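Local atomic coordinates of UDP-N-acetylglucosamine 2-epimerase (Listeria monocytogenes, PDB entry 3OT5), a protein that probably interconverts UDP-N-acetylglucosamine and UDP-N-acetylmannosamine by inverting the configuration at C2 of the sugar. Residues A[45-50]-A[59-64]; A[117-122]-A[386-391]; A[37-42]-A[124-129]. One frame throughout, in Å; residues are numbered along the deposited sequence.

In the fold
Interactions 1 and 2 lie in the core of the N-terminal Rossmann-like domain, where helices 37-51 and 380-392 pack on one parallel sheet through methyl groups, aided in interaction 1 by a serine. They are joined directly, since L46 CD2 of the first meets L119 CD1 of the second at 3.8 Å. Interaction 3 draws on helix 37-51 again, but at its N-terminal end, where the strands of the sheet finish and burial is only partial. There the chemistry turns polar: a glutamate, hydroxyls and a water replace the methyls. Strand 117-121 ties interactions 2 and 3 together, because S127 bonds to the carbonyl of H121 at its end.

Interaction 1. Residues A[45-50]-A[59-64]; sequences PLVLAL and STVVIT
V47 on helix 37-51 and V61 on strand 57-63 meet with their side chains crossed at about a right angle. One methyl of the strand valine, V61 CG2, fits against both branches of the helix valine: it lies 3.8 Å from V47 CG1 and 3.9 Å from V47 CG2. With CG1 anti to the backbone N (chi1 174°), V47 has both methyls turned to the strand, so its fork receives the single methyl. Valine suits both places, being broad close to the backbone, where helix and strand face each other across an axis distance of 9.2 Å.

One turn further along the helix, L50 directs its CD1 over S59, 4.1 Å from S59 OG. The same hydroxyl oxygen comes within 3.7 Å of V47 CG1, so the small serine lies under both helix residues at the less buried end of the contact. L50 also touches V30 of the neighbouring strand, as its longer side chain allows.

The helix runs nearly antiparallel to the strand (156°), as the returning helix of a beta-alpha-beta unit does between strands 28-34 and 57-63. Beyond the contact, the backbone N of V61 bonds to the carboxylate of D83. Between helix and strand themselves the attraction is one of dispersion and exclusion of water, so the fit depends on shape rather than on directed bonds.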
loop_
_atom_site.group_PDB
_atom_site.type_symbol
_atom_site.label_atom_id
_atom_site.label_comp_id
_atom_site.label_asym_id
_atom_site.label_seq_id
_atom_site.Cartn_x
_atom_site.Cartn_y
_atom_site.Cartn_z
ATOM N N PRO A 45 -10.611 -3.183 -3.506
ATOM C CA PRO A 45 -10.531 -3.925 -4.761
ATOM C C PRO A 45 -11.010 -5.362 -4.624
ATOM O O PRO A 45 -11.627 -5.909 -5.533
ATOM C CB PRO A 45 -9.029 -3.905 -5.090
ATOM C CG PRO A 45 -8.487 -2.812 -4.354
ATOM C CD PRO A 45 -9.287 -2.722 -3.087
ATOM N N LEU A 46 -10.698 -5.962 -3.487
ATOM C CA LEU A 46 -11.089 -7.325 -3.194
ATOM C C LEU A 46 -12.613 -7.354 -3.046
ATOM O O LEU A 46 -13.290 -8.253 -3.572
ATOM C CB LEU A 46 -10.375 -7.785 -1.925
ATOM C CG LEU A 46 -10.329 -9.260 -1.541
ATOM C CD1 LEU A 46 -9.792 -10.105 -2.693
ATOM C CD2 LEU A 46 -9.450 -9.413 -0.294
ATOM N N VAL A 47 -13.164 -6.359 -2.362
ATOM C CA VAL A 47 -14.608 -6.285 -2.199
ATOM C C VAL A 47 -15.250 -6.131 -3.586
ATOM O O VAL A 47 -16.239 -6.810 -3.889
ATOM C CB VAL A 47 -15.037 -5.152 -1.259
ATOM C CG1 VAL A 47 -16.555 -5.016 -1.242
ATOM C CG2 VAL A 47 -14.495 -5.410 0.140
ATOM N N LEU A 48 -14.693 -5.253 -4.422
ATOM C CA LEU A 48 -15.200 -5.085 -5.788
ATOM C C LEU A 48 -15.211 -6.411 -6.526
ATOM O O LEU A 48 -16.214 -6.757 -7.146
ATOM C CB LEU A 48 -14.375 -4.092 -6.613
ATOM C CG LEU A 48 -14.479 -2.604 -6.322
ATOM C CD1 LEU A 48 -13.671 -1.822 -7.366
ATOM C CD2 LEU A 48 -15.934 -2.179 -6.341
ATOM N N ALA A 49 -14.089 -7.132 -6.481
ATOM C CA ALA A 49 -13.971 -8.437 -7.141
ATOM C C ALA A 49 -15.083 -9.401 -6.689
ATOM O O ALA A 49 -15.661 -10.130 -7.506
ATOM C CB ALA A 49 -12.616 -9.042 -6.876
ATOM N N LEU A 50 -15.362 -9.416 -5.390
ATOM C CA LEU A 50 -16.427 -10.253 -4.837
ATOM C C LEU A 50 -17.770 -9.813 -5.390
ATOM O O LEU A 50 -18.621 -10.642 -5.712
ATOM C CB LEU A 50 -16.463 -10.158 -3.315
ATOM C CG LEU A 50 -15.331 -10.835 -2.551
ATOM C CD1 LEU A 50 -15.247 -10.326 -1.102
ATOM C CD2 LEU A 50 -15.522 -12.349 -2.608
ATOM N N SER A 59 -21.026 -10.601 -0.206
ATOM C CA SER A 59 -20.027 -9.753 0.437
ATOM C C SER A 59 -20.566 -8.963 1.624
ATOM O O SER A 59 -21.499 -8.210 1.477
ATOM C CB SER A 59 -19.437 -8.783 -0.583
ATOM O OG SER A 59 -18.439 -7.978 0.008
ATOM N N THR A 60 -19.974 -9.157 2.803
ATOM C CA THR A 60 -20.374 -8.403 3.989
ATOM C C THR A 60 -19.170 -7.568 4.392
ATOM O O THR A 60 -18.114 -8.101 4.719
ATOM C CB THR A 60 -20.798 -9.292 5.172
ATOM O OG1 THR A 60 -21.894 -10.133 4.789
ATOM C CG2 THR A 60 -21.236 -8.430 6.365
ATOM N N VAL A 61 -19.319 -6.256 4.347
ATOM C CA VAL A 61 -18.238 -5.360 4.714
ATOM C C VAL A 61 -18.488 -4.810 6.097
ATOM O O VAL A 61 -19.547 -4.224 6.366
ATOM C CB VAL A 61 -18.107 -4.219 3.728
ATOM C CG1 VAL A 61 -17.147 -3.165 4.266
ATOM C CG2 VAL A 61 -17.666 -4.762 2.348
ATOM N N VAL A 62 -17.494 -5.007 6.959
ATOM C CA VAL A 62 -17.536 -4.581 8.338
ATOM C C VAL A 62 -16.431 -3.559 8.598
ATOM O O VAL A 62 -15.246 -3.835 8.373
ATOM C CB VAL A 62 -17.307 -5.789 9.283
ATOM C CG1 VAL A 62 -17.414 -5.347 10.740
ATOM C CG2 VAL A 62 -18.298 -6.915 8.970
ATOM N N ILE A 63 -16.823 -2.382 9.064
ATOM C CA ILE A 63 -15.875 -1.331 9.381
ATOM C C ILE A 63 -15.618 -1.283 10.881
ATOM O O ILE A 63 -16.546 -1.401 11.694
ATOM C CB ILE A 63 -16.389 0.048 8.938
ATOM C CG1 ILE A 63 -16.722 0.046 7.445
ATOM C CG2 ILE A 63 -15.355 1.117 9.233
ATOM C CD1 ILE A 63 -17.206 1.408 6.955
ATOM N N THR A 64 -14.350 -1.109 11.231
ATOM C CA THR A 64 -13.891 -1.016 12.614
ATOM C C THR A 64 -12.806 0.054 12.668
ATOM O O THR A 64 -11.644 -0.249 12.948
ATOM C CB THR A 64 -13.290 -2.352 13.120
ATOM O OG1 THR A 64 -12.254 -2.777 12.226
ATOM C CG2 THR A 64 -14.347 -3.437 13.207
#

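Interaction 2. Residues A[117-122]-A[386-391]; sequences IVLVHG and AAIKSH
I388 and L119 reach toward each other tip to tip, and I117 completes the apolar cluster. I388 CD1 stands before the fork of the leucine, 4.0 Å from L119 CD1 and 4.1 Å from L119 CD2. Its chain is extended beyond CG1 (chi2 175°), which carries the terminal methyl well off the helix and down onto the sheet. I117 comes in at an oblique angle and adds its own end methyl, I117 CD1, at 4.2 Å from I388 CD1. Long aliphatic side chains are needed here, since even the closest pair of CA atoms, those of I117 and I388, is 8.8 Å apart. L119 also packs on M43 and L46 of helix 37-51, so one leucine lies beneath two helices.

This helix, 380-392, comes from the far end of the sequence. After the second Rossmann-like domain the chain crosses back and lays its C-terminal helix on the first domain, the return characteristic of the GT-B fold to which UDP-N-acetylglucosamine 2-epimerases belong.

Backbone bonding belongs to the sheet: I117 and L119 pair with strand 28-34, while V118 pairs with strand 140-144. The alternation of the strand turns the side chains of I117 and L119 to helix 380-392.

The polar side chains of the helix segment bond on its outer side: K389 NZ forms a salt bridge with E393 OE1, and S390 OG makes a weak hydrogen bond to the carbonyl of T395.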
loop_
_atom_site.group_PDB
_atom_site.type_symbol
_atom_site.label_atom_id
_atom_site.label_comp_id
_atom_site.label_asym_id
_atom_site.label_seq_id
_atom_site.Cartn_x
_atom_site.Cartn_y
_atom_site.Cartn_z
ATOM N N ILE A 117 -16.261 -17.158 5.586
ATOM C CA ILE A 117 -14.876 -16.774 5.695
ATOM C C ILE A 117 -14.771 -15.319 6.004
ATOM O O ILE A 117 -15.552 -14.504 5.523
ATOM C CB ILE A 117 -14.098 -17.114 4.411
ATOM C CG1 ILE A 117 -12.609 -16.776 4.562
ATOM C CG2 ILE A 117 -14.685 -16.377 3.202
ATOM C CD1 ILE A 117 -11.783 -17.207 3.370
ATOM N N VAL A 118 -13.796 -15.000 6.833
ATOM C CA VAL A 118 -13.545 -13.639 7.222
ATOM C C VAL A 118 -12.179 -13.280 6.692
ATOM O O VAL A 118 -11.230 -14.074 6.825
ATOM C CB VAL A 118 -13.565 -13.475 8.733
ATOM C CG1 VAL A 118 -13.309 -12.001 9.106
ATOM C CG2 VAL A 118 -14.898 -13.930 9.278
ATOM N N LEU A 119 -12.078 -12.099 6.079
ATOM C CA LEU A 119 -10.809 -11.644 5.535
ATOM C C LEU A 119 -10.330 -10.452 6.316
ATOM O O LEU A 119 -11.048 -9.448 6.454
ATOM C CB LEU A 119 -10.910 -11.278 4.056
ATOM C CG LEU A 119 -11.403 -12.384 3.132
ATOM C CD1 LEU A 119 -11.563 -11.845 1.711
ATOM C CD2 LEU A 119 -10.462 -13.586 3.187
ATOM N N VAL A 120 -9.121 -10.587 6.857
ATOM C CA VAL A 120 -8.481 -9.525 7.612
ATOM C C VAL A 120 -7.250 -9.161 6.805
ATOM O O VAL A 120 -6.700 -9.985 6.026
ATOM C CB VAL A 120 -8.143 -9.949 9.053
ATOM C CG1 VAL A 120 -9.466 -10.359 9.831
ATOM C CG2 VAL A 120 -7.159 -11.078 9.055
ATOM N N HIS A 121 -6.810 -7.928 6.969
ATOM C CA HIS A 121 -5.688 -7.460 6.214
ATOM C C HIS A 121 -4.471 -7.070 7.027
ATOM O O HIS A 121 -4.565 -6.449 8.093
ATOM C CB HIS A 121 -6.098 -6.225 5.412
ATOM C CG HIS A 121 -4.998 -5.681 4.562
ATOM N ND1 HIS A 121 -3.944 -4.962 5.085
ATOM C CD2 HIS A 121 -4.771 -5.768 3.229
ATOM C CE1 HIS A 121 -3.112 -4.634 4.109
ATOM N NE2 HIS A 121 -3.597 -5.104 2.973
ATOM N N GLY A 122 -3.321 -7.433 6.474
ATOM C CA GLY A 122 -2.042 -7.067 7.030
ATOM C C GLY A 122 -1.736 -7.251 8.502
ATOM O O GLY A 122 -2.003 -8.298 9.097
ATOM N N ALA A 386 -10.140 -16.475 -6.632
ATOM C CA ALA A 386 -9.995 -17.805 -7.226
ATOM C C ALA A 386 -9.497 -18.752 -6.145
ATOM O O ALA A 386 -9.921 -19.899 -6.068
ATOM C CB ALA A 386 -9.040 -17.779 -8.423
ATOM N N ALA A 387 -8.603 -18.251 -5.300
ATOM C CA ALA A 387 -8.067 -19.030 -4.203
ATOM C C ALA A 387 -9.215 -19.437 -3.254
ATOM O O ALA A 387 -9.360 -20.610 -2.886
ATOM C CB ALA A 387 -7.001 -18.211 -3.462
ATOM N N ILE A 388 -10.059 -18.481 -2.895
ATOM C CA ILE A 388 -11.203 -18.768 -2.024
ATOM C C ILE A 388 -12.178 -19.719 -2.733
ATOM O O ILE A 388 -12.650 -20.686 -2.122
ATOM C CB ILE A 388 -11.915 -17.483 -1.579
ATOM C CG1 ILE A 388 -10.965 -16.630 -0.732
ATOM C CG2 ILE A 388 -13.167 -17.820 -0.766
ATOM C CD1 ILE A 388 -11.525 -15.282 -0.350
ATOM N N LYS A 389 -12.472 -19.469 -4.015
ATOM C CA LYS A 389 -13.357 -20.374 -4.768
ATOM C C LYS A 389 -12.775 -21.774 -4.754
ATOM O O LYS A 389 -13.487 -22.743 -4.542
ATOM C CB LYS A 389 -13.523 -19.958 -6.229
ATOM C CG LYS A 389 -14.418 -18.778 -6.479
ATOM C CD LYS A 389 -14.454 -18.410 -7.976
ATOM C CE LYS A 389 -14.899 -19.557 -8.887
ATOM N NZ LYS A 389 -16.279 -20.045 -8.626
ATOM N N SER A 390 -11.471 -21.852 -5.001
ATOM C CA SER A 390 -10.731 -23.117 -5.018
ATOM C C SER A 390 -10.979 -23.965 -3.786
ATOM O O SER A 390 -11.071 -25.172 -3.876
ATOM C CB SER A 390 -9.227 -22.847 -5.109
ATOM O OG SER A 390 -8.513 -24.058 -4.925
ATOM N N HIS A 391 -11.054 -23.325 -2.629
ATOM C CA HIS A 391 -11.279 -24.035 -1.383
ATOM C C HIS A 391 -12.732 -24.468 -1.223
ATOM O O HIS A 391 -12.998 -25.621 -0.938
ATOM C CB HIS A 391 -10.862 -23.166 -0.192
ATOM C CG HIS A 391 -11.174 -23.777 1.135
ATOM N ND1 HIS A 391 -10.309 -24.631 1.784
ATOM C CD2 HIS A 391 -12.263 -23.664 1.935
ATOM C CE1 HIS A 391 -10.854 -25.026 2.923
ATOM N NE2 HIS A 391 -12.041 -24.457 3.036
#

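Interaction 3. Residues A[37-42]-A[124-129]; sequences RPEAIK and TTTSFA
E39 and T124 approach from opposite directions and form the tight part of the contact. T124 OG1 donates to E39 OE2 over a short 2.5 Å, meeting it from above the carboxylate plane, 44° out of it. T124 is also the N-cap of helix 125-136. Its OG1 sits between the backbone N and the carbonyl carbon (chi1 53°), where it accepts a weak 3.4 Å bond from S127 N; threonine thus serves both helices with one hydroxyl. S127 OG lies 2.9 Å from the same E39 OE2, while its proton goes to the carbonyl of H121.

Elsewhere the fit is looser and a water fills in. T126 OG1 remains 3.8 Å from E39 OE1, and water 1 bridges them, donating to E39 OE1 at 2.6 Å and lying 2.5 Å from T126 OG1. Its other proton goes to S127 OG, 2.9 Å away. E39 OE1 is further gripped by the backbone N of G35, which limits the rotation of the carboxylate.

R37, on the same helix, makes a salt bridge to D291 of the other Rossmann-like domain. Helix N-termini meeting at the C-terminal edge of a parallel sheet are typical of the interdomain cleft of GT-B proteins.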
loop_
_atom_site.group_PDB
_atom_site.type_symbol
_atom_site.label_atom_id
_atom_site.label_comp_id
_atom_site.label_asym_id
_atom_site.label_seq_id
_atom_site.Cartn_x
_atom_site.Cartn_y
_atom_site.Cartn_z
ATOM N N ARG A 37 -7.861 3.791 6.747
ATOM C CA ARG A 37 -7.991 4.255 5.377
ATOM C C ARG A 37 -7.097 3.410 4.453
ATOM O O ARG A 37 -7.548 2.956 3.419
ATOM C CB ARG A 37 -7.661 5.756 5.252
ATOM C CG ARG A 37 -8.178 6.387 3.938
ATOM C CD ARG A 37 -7.684 7.832 3.703
ATOM N NE ARG A 37 -6.255 7.879 3.385
ATOM C CZ ARG A 37 -5.565 8.991 3.104
ATOM N NH1 ARG A 37 -4.268 8.911 2.827
ATOM N NH2 ARG A 37 -6.158 10.183 3.100
ATOM N N PRO A 38 -5.823 3.197 4.829
ATOM C CA PRO A 38 -4.970 2.367 3.970
ATOM C C PRO A 38 -5.530 0.952 3.779
ATOM O O PRO A 38 -5.445 0.412 2.682
ATOM C CB PRO A 38 -3.638 2.342 4.724
ATOM C CG PRO A 38 -3.640 3.610 5.504
ATOM C CD PRO A 38 -5.058 3.795 5.937
ATOM N N GLU A 39 -6.093 0.351 4.834
ATOM C CA GLU A 39 -6.690 -0.976 4.695
ATOM C C GLU A 39 -7.863 -0.898 3.738
ATOM O O GLU A 39 -8.063 -1.790 2.912
ATOM C CB GLU A 39 -7.174 -1.555 6.022
ATOM C CG GLU A 39 -6.099 -2.122 6.913
ATOM C CD GLU A 39 -6.663 -2.805 8.149
ATOM O OE1 GLU A 39 -7.702 -2.367 8.667
ATOM O OE2 GLU A 39 -6.057 -3.776 8.620
ATOM N N ALA A 40 -8.630 0.183 3.855
ATOM C CA ALA A 40 -9.803 0.400 3.009
ATOM C C ALA A 40 -9.426 0.383 1.525
ATOM O O ALA A 40 -10.092 -0.232 0.706
ATOM C CB ALA A 40 -10.465 1.711 3.372
ATOM N N ILE A 41 -8.343 1.068 1.207
ATOM C CA ILE A 41 -7.845 1.146 -0.146
ATOM C C ILE A 41 -7.341 -0.197 -0.655
ATOM O O ILE A 41 -7.531 -0.513 -1.826
ATOM C CB ILE A 41 -6.726 2.221 -0.242
ATOM C CG1 ILE A 41 -7.354 3.604 -0.076
ATOM C CG2 ILE A 41 -5.999 2.141 -1.580
ATOM C CD1 ILE A 41 -6.359 4.746 -0.068
ATOM N N LYS A 42 -6.699 -0.972 0.217
ATOM C CA LYS A 42 -6.172 -2.288 -0.140
ATOM C C LYS A 42 -7.232 -3.392 -0.123
ATOM O O LYS A 42 -7.050 -4.397 -0.786
ATOM C CB LYS A 42 -5.014 -2.702 0.788
ATOM C CG LYS A 42 -3.732 -1.886 0.634
ATOM C CD LYS A 42 -2.607 -2.413 1.533
ATOM C CE LYS A 42 -1.283 -1.711 1.238
ATOM N NZ LYS A 42 -0.153 -2.136 2.147
ATOM N N THR A 124 -2.479 -4.727 11.237
ATOM C CA THR A 124 -3.076 -3.846 12.216
ATOM C C THR A 124 -3.627 -4.643 13.381
ATOM O O THR A 124 -3.884 -5.839 13.283
ATOM C CB THR A 124 -4.214 -3.018 11.621
ATOM O OG1 THR A 124 -5.164 -3.900 10.982
ATOM C CG2 THR A 124 -3.654 -2.028 10.612
ATOM N N THR A 125 -3.843 -3.959 14.482
ATOM C CA THR A 125 -4.394 -4.582 15.663
ATOM C C THR A 125 -5.818 -5.037 15.422
ATOM O O THR A 125 -6.240 -6.065 15.948
ATOM C CB THR A 125 -4.296 -3.626 16.817
ATOM O OG1 THR A 125 -2.912 -3.467 17.084
ATOM C CG2 THR A 125 -5.035 -4.158 18.081
ATOM N N THR A 126 -6.548 -4.274 14.616
ATOM C CA THR A 126 -7.919 -4.608 14.269
ATOM C C THR A 126 -7.966 -5.946 13.537
ATOM O O THR A 126 -8.787 -6.790 13.849
ATOM C CB THR A 126 -8.557 -3.493 13.424
ATOM O OG1 THR A 126 -7.686 -3.175 12.329
ATOM C CG2 THR A 126 -8.746 -2.247 14.262
ATOM N N SER A 127 -7.047 -6.159 12.604
ATOM C CA SER A 127 -6.998 -7.415 11.859
ATOM C C SER A 127 -6.707 -8.621 12.725
ATOM O O SER A 127 -7.294 -9.695 12.538
ATOM C CB SER A 127 -5.959 -7.336 10.756
ATOM O OG SER A 127 -6.416 -6.446 9.774
ATOM N N PHE A 128 -5.775 -8.462 13.648
ATOM C CA PHE A 128 -5.436 -9.547 14.542
ATOM C C PHE A 128 -6.618 -9.878 15.420
ATOM O O PHE A 128 -6.983 -11.041 15.559
ATOM C CB PHE A 128 -4.235 -9.188 15.397
ATOM C CG PHE A 128 -4.168 -9.950 16.688
ATOM C CD1 PHE A 128 -3.957 -11.322 16.698
ATOM C CD2 PHE A 128 -4.314 -9.285 17.904
ATOM C CE1 PHE A 128 -3.891 -12.009 17.882
ATOM C CE2 PHE A 128 -4.235 -9.976 19.089
ATOM C CZ PHE A 128 -4.026 -11.342 19.078
ATOM N N ALA A 129 -7.220 -8.845 15.991
ATOM C CA ALA A 129 -8.353 -9.020 16.897
ATOM C C ALA A 129 -9.545 -9.687 16.210
ATOM O O ALA A 129 -10.202 -10.564 16.767
ATOM C CB ALA A 129 -8.760 -7.676 17.484
HETATM O O HOH W 1 -8.367 -4.327 10.268
#